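Local coordinates for protein AxyAgu115A (PDB 6NPS) that acts as a family GH115 alpha-glucuronidase, probably removing glucuronic acid side groups from arabinoglucuronoxylan, at residues H200-L205 with V232-E237; F411-H414 with S419-W422. The protein carries 3 engineered substitutions. All blocks are in the same frame, centred on the assembly; numbering follows the deposited sequence.

Overall arrangement
Both contacts belong to the same GH115 catalytic region, a beta/alpha (TIM) barrel, but they lie in different layers of it. Interaction 1 joins two outer helices, 195-207 and 230-238, its centre about 25 Å from the centre of the chain. Interaction 2 lies in the loop after barrel strand 405-410, its centre about 12 Å from that of the chain. Their own centres are about 24 Å apart, their nearest atoms about 11 Å, and they share no helix or strand. Both are buried. Interaction 1 is small and apolar, with no hydrogen bond across it. Interaction 2 is larger and mixed, with two backbone bonds, a histidine-carboxylate bond and a packed tyrosine ring.

Interaction 1 (H200-L205 with V232-E237); sequences HVFELL and VELADE
F202 reaches across to L234 and A235, joining two successive outer helices of the TIM barrel. Helix 195-207 precedes strand 212-214, and helix 230-238 follows it. The tip of the F202 ring does most of the touching. Its CZ lies 3.6 Å from A235 CB, and its CE2 lies 3.5 Å from A235 N. A235 CA sits over one face of the ring, so the small alanine lets the phenyl come close to the backbone of the other helix. L234 takes the rim instead. Its CG lies near the ring plane, 3.8 Å from F202 CE2, and its CD2 also reaches F202 CD2. L234 CG stands anti to its own backbone N (chi1 -173°), which sets the branch point beside the ring edge. The backbones stay well apart, with F202 CA and A235 CA separated by 7.1 Å. The aromatic ring bridges that distance. Further inward, F202 also packs on L213 of strand 212-214. V201 touches both L213 and F173, tying helix 195-207 to the barrel wall. At the far end of the second segment, K120 NZ donates to the carbonyl oxygens of both D236 and E237.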
loop_
_atom_site.group_PDB
_atom_site.type_symbol
_atom_site.label_atom_id
_atom_site.label_comp_id
_atom_site.label_asym_id
_atom_site.label_seq_id
_atom_site.Cartn_x
_atom_site.Cartn_y
_atom_site.Cartn_z
ATOM N N HIS A 200 -15.463 15.611 45.453
ATOM C CA HIS A 200 -14.322 16.203 44.728
ATOM C C HIS A 200 -14.737 16.863 43.406
ATOM O O HIS A 200 -14.165 17.893 42.994
ATOM C CB HIS A 200 -13.277 15.129 44.457
ATOM C CG HIS A 200 -12.755 14.475 45.699
ATOM N ND1 HIS A 200 -11.706 14.996 46.430
ATOM C CD2 HIS A 200 -13.134 13.341 46.336
ATOM C CE1 HIS A 200 -11.463 14.212 47.466
ATOM N NE2 HIS A 200 -12.318 13.202 47.433
ATOM N N VAL A 201 -15.673 16.240 42.688
ATOM C CA VAL A 201 -16.223 16.829 41.468
ATOM C C VAL A 201 -16.918 18.150 41.789
ATOM O O VAL A 201 -16.736 19.156 41.091
ATOM C CB VAL A 201 -17.200 15.839 40.798
ATOM C CG1 VAL A 201 -17.942 16.485 39.634
ATOM C CG2 VAL A 201 -16.457 14.623 40.346
ATOM N N PHE A 202 -17.767 18.154 42.820
ATOM C CA PHE A 202 -18.469 19.380 43.176
ATOM C C PHE A 202 -17.477 20.483 43.551
ATOM O O PHE A 202 -17.675 21.648 43.196
ATOM C CB PHE A 202 -19.447 19.152 44.329
ATOM C CG PHE A 202 -20.542 18.119 44.043
ATOM C CD1 PHE A 202 -21.001 17.880 42.750
ATOM C CD2 PHE A 202 -21.100 17.403 45.085
ATOM C CE1 PHE A 202 -22.000 16.929 42.510
ATOM C CE2 PHE A 202 -22.108 16.434 44.862
ATOM C CZ PHE A 202 -22.567 16.218 43.576
ATOM N N GLU A 203 -16.419 20.135 44.290
ATOM C CA GLU A 203 -15.446 21.143 44.705
ATOM C C GLU A 203 -14.733 21.739 43.501
ATOM O O GLU A 203 -14.555 22.960 43.417
ATOM C CB GLU A 203 -14.436 20.529 45.682
ATOM C CG GLU A 203 -13.466 21.544 46.267
ATOM C CD GLU A 203 -12.363 20.940 47.150
ATOM O OE1 GLU A 203 -12.521 19.800 47.659
ATOM O OE2 GLU A 203 -11.345 21.642 47.352
ATOM N N LEU A 204 -14.319 20.890 42.554
ATOM C CA LEU A 204 -13.648 21.373 41.359
ATOM C C LEU A 204 -14.544 22.330 40.589
ATOM O O LEU A 204 -14.103 23.404 40.165
ATOM C CB LEU A 204 -13.233 20.200 40.479
ATOM C CG LEU A 204 -12.716 20.586 39.099
ATOM C CD1 LEU A 204 -11.352 21.358 39.147
ATOM C CD2 LEU A 204 -12.571 19.351 38.217
ATOM N N LEU A 205 -15.803 21.942 40.387
ATOM C CA LEU A 205 -16.771 22.780 39.677
ATOM C C LEU A 205 -16.904 24.161 40.328
ATOM O O LEU A 205 -16.846 25.199 39.650
ATOM C CB LEU A 205 -18.137 22.085 39.682
ATOM C CG LEU A 205 -19.244 22.909 39.021
ATOM C CD1 LEU A 205 -18.955 22.998 37.530
ATOM C CD2 LEU A 205 -20.590 22.218 39.266
ATOM N N VAL A 232 -27.426 13.379 45.110
ATOM C CA VAL A 232 -28.395 14.444 44.905
ATOM C C VAL A 232 -28.432 15.360 46.122
ATOM O O VAL A 232 -28.458 16.598 45.997
ATOM C CB VAL A 232 -29.770 13.810 44.647
ATOM C CG1 VAL A 232 -30.832 14.862 44.541
ATOM C CG2 VAL A 232 -29.711 12.994 43.399
ATOM N N GLU A 233 -28.468 14.769 47.314
ATOM C CA GLU A 233 -28.570 15.595 48.513
ATOM C C GLU A 233 -27.328 16.470 48.656
ATOM O O GLU A 233 -27.445 17.660 48.959
ATOM C CB GLU A 233 -28.782 14.722 49.748
ATOM C CG GLU A 233 -30.096 13.971 49.764
ATOM C CD GLU A 233 -30.129 12.809 50.782
ATOM O OE1 GLU A 233 -31.236 12.318 51.092
ATOM O OE2 GLU A 233 -29.060 12.375 51.265
ATOM N N LEU A 234 -26.141 15.915 48.364
ATOM C CA LEU A 234 -24.893 16.674 48.503
ATOM C C LEU A 234 -24.825 17.804 47.479
ATOM O O LEU A 234 -24.436 18.933 47.813
ATOM C CB LEU A 234 -23.686 15.730 48.351
ATOM C CG LEU A 234 -22.286 16.318 48.632
ATOM C CD1 LEU A 234 -22.240 16.876 50.070
ATOM C CD2 LEU A 234 -21.152 15.325 48.407
ATOM N N ALA A 235 -25.187 17.528 46.221
ATOM C CA ALA A 235 -25.199 18.596 45.217
ATOM C C ALA A 235 -26.086 19.755 45.673
ATOM O O ALA A 235 -25.698 20.932 45.608
ATOM C CB ALA A 235 -25.680 18.059 43.859
ATOM N N ASP A 236 -27.286 19.426 46.115
ATOM C CA ASP A 236 -28.254 20.428 46.540
ATOM C C ASP A 236 -27.743 21.222 47.740
ATOM O O ASP A 236 -27.971 22.426 47.826
ATOM C CB ASP A 236 -29.559 19.732 46.872
ATOM C CG ASP A 236 -30.591 20.680 47.431
ATOM O OD1 ASP A 236 -31.207 21.425 46.624
ATOM O OD2 ASP A 236 -30.778 20.670 48.667
ATOM N N GLU A 237 -27.051 20.562 48.672
ATOM C CA GLU A 237 -26.429 21.266 49.795
ATOM C C GLU A 237 -25.404 22.307 49.315
ATOM O O GLU A 237 -25.377 23.450 49.792
ATOM C CB GLU A 237 -25.776 20.245 50.719
ATOM C CG GLU A 237 -25.293 20.813 52.017
ATOM C CD GLU A 237 -24.785 19.754 52.975
ATOM O OE1 GLU A 237 -24.403 18.648 52.520
ATOM O OE2 GLU A 237 -24.772 20.037 54.193
#

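Interaction 2 (F411-H414 with S419-W422); sequences FDYH and SYEW
H414 ND1 donates a short hydrogen bond of 2.5 Å to E421 OE2, and Y413 and Y420 form a single antiparallel beta bridge beside it. Both segments lie in the loop that follows TIM-barrel strand 405-410, at the strand end where such barrels carry their active sites. The ND1 bond is bent (144° at the hydrogen). It meets OE2 on the syn side, 33° out of the carboxylate plane. The bridge is a hydrogen-bonded pair. Y413 N to Y420 O and Y420 N to Y413 O both measure 3.0 Å. The D412 side chain crosses that of E421 at about a right angle, with D412 OD2 3.3 Å from E421 CA and the carboxylate planes nearly perpendicular. The two acids are like charges close together. S419 OG turns to W645 O outside the pair.

Packing is led by Y420. Its CG lies between the backbone N and the carbonyl carbon (chi1 54°), which folds the ring back over the first segment. Y413 N sits over the ring centre, 3.9 Å above its plane, with D412 C nearer the rim. Y420 OH bonds to N386 O. With an alanine here, N386 O would probably lose this hydrogen-bond partner and the D412-Y413 peptide its aromatic cover. Y413 CB rests on that same side of the ring, 3.5 Å from Y420 CE1. At the ring edge, Y420 CE2 approaches F411 O at 3.5 Å.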
loop_
_atom_site.group_PDB
_atom_site.type_symbol
_atom_site.label_atom_id
_atom_site.label_comp_id
_atom_site.label_asym_id
_atom_site.label_seq_id
_atom_site.Cartn_x
_atom_site.Cartn_y
_atom_site.Cartn_z
ATOM N N PHE A 411 -15.107 18.781 24.452
ATOM C CA PHE A 411 -13.674 18.523 24.544
ATOM C C PHE A 411 -13.364 17.047 24.414
ATOM O O PHE A 411 -12.191 16.679 24.478
ATOM C CB PHE A 411 -13.095 18.974 25.908
ATOM C CG PHE A 411 -13.186 20.456 26.185
ATOM C CD1 PHE A 411 -13.430 21.371 25.175
ATOM C CD2 PHE A 411 -13.003 20.925 27.481
ATOM C CE1 PHE A 411 -13.466 22.732 25.431
ATOM C CE2 PHE A 411 -13.070 22.297 27.750
ATOM C CZ PHE A 411 -13.315 23.196 26.730
ATOM N N ASP A 412 -14.391 16.194 24.291
ATOM C CA ASP A 412 -14.284 14.740 24.373
ATOM C C ASP A 412 -15.513 14.180 23.686
ATOM O O ASP A 412 -16.606 14.714 23.865
ATOM C CB ASP A 412 -14.206 14.316 25.845
ATOM C CG ASP A 412 -13.799 12.857 26.058
ATOM O OD1 ASP A 412 -14.613 11.948 25.771
ATOM O OD2 ASP A 412 -12.671 12.624 26.572
ATOM N N TYR A 413 -15.348 13.148 22.870
ATOM C CA TYR A 413 -16.502 12.605 22.177
ATOM C C TYR A 413 -16.284 11.141 21.824
ATOM O O TYR A 413 -15.251 10.770 21.268
ATOM C CB TYR A 413 -16.800 13.403 20.914
ATOM C CG TYR A 413 -18.006 12.896 20.149
ATOM C CD1 TYR A 413 -19.268 12.833 20.757
ATOM C CD2 TYR A 413 -17.892 12.522 18.803
ATOM C CE1 TYR A 413 -20.385 12.367 20.069
ATOM C CE2 TYR A 413 -18.990 12.107 18.103
ATOM C CZ TYR A 413 -20.227 12.023 18.737
ATOM O OH TYR A 413 -21.310 11.593 18.053
ATOM N N HIS A 414 -17.291 10.340 22.068
ATOM C CA HIS A 414 -17.288 8.922 21.724
ATOM C C HIS A 414 -18.271 8.777 20.571
ATOM O O HIS A 414 -19.482 8.732 20.795
ATOM C CB HIS A 414 -17.696 8.121 22.958
ATOM C CG HIS A 414 -17.685 6.637 22.777
ATOM N ND1 HIS A 414 -16.531 5.926 22.506
ATOM C CD2 HIS A 414 -18.687 5.722 22.849
ATOM C CE1 HIS A 414 -16.825 4.638 22.434
ATOM N NE2 HIS A 414 -18.123 4.492 22.636
ATOM N N SER A 419 -13.481 8.782 17.486
ATOM C CA SER A 419 -13.611 9.259 18.852
ATOM C C SER A 419 -12.329 9.961 19.281
ATOM O O SER A 419 -11.257 9.760 18.707
ATOM C CB SER A 419 -13.912 8.104 19.813
ATOM O OG SER A 419 -15.056 7.371 19.384
ATOM N N TYR A 420 -12.454 10.818 20.293
ATOM C CA TYR A 420 -11.284 11.398 20.934
ATOM C C TYR A 420 -11.573 11.478 22.422
ATOM O O TYR A 420 -12.477 12.212 22.885
ATOM C CB TYR A 420 -10.903 12.759 20.338
ATOM C CG TYR A 420 -11.982 13.805 20.306
ATOM C CD1 TYR A 420 -13.008 13.770 19.356
ATOM C CD2 TYR A 420 -11.923 14.874 21.186
ATOM C CE1 TYR A 420 -13.989 14.744 19.347
ATOM C CE2 TYR A 420 -12.892 15.851 21.193
ATOM C CZ TYR A 420 -13.910 15.790 20.269
ATOM O OH TYR A 420 -14.851 16.788 20.297
ATOM N N GLU A 421 -10.835 10.672 23.175
ATOM C CA GLU A 421 -11.196 10.471 24.572
ATOM C C GLU A 421 -10.004 10.193 25.471
ATOM O O GLU A 421 -10.226 9.836 26.629
ATOM C CB GLU A 421 -12.169 9.271 24.743
ATOM C CG GLU A 421 -13.311 9.146 23.751
ATOM C CD GLU A 421 -14.208 7.937 24.052
ATOM O OE1 GLU A 421 -14.745 7.855 25.183
ATOM O OE2 GLU A 421 -14.365 7.069 23.166
ATOM N N TRP A 422 -8.759 10.297 24.992
ATOM C CA TRP A 422 -7.638 9.829 25.796
ATOM C C TRP A 422 -6.993 10.981 26.582
ATOM O O TRP A 422 -6.994 10.994 27.819
ATOM C CB TRP A 422 -6.626 9.147 24.856
ATOM C CG TRP A 422 -5.375 8.691 25.518
ATOM C CD1 TRP A 422 -5.274 7.935 26.644
ATOM C CD2 TRP A 422 -4.046 8.953 25.079
ATOM N NE1 TRP A 422 -3.953 7.702 26.939
ATOM C CE2 TRP A 422 -3.172 8.323 25.999
ATOM C CE3 TRP A 422 -3.509 9.674 24.011
ATOM C CZ2 TRP A 422 -1.782 8.385 25.883
ATOM C CZ3 TRP A 422 -2.107 9.753 23.892
ATOM C CH2 TRP A 422 -1.262 9.105 24.824
#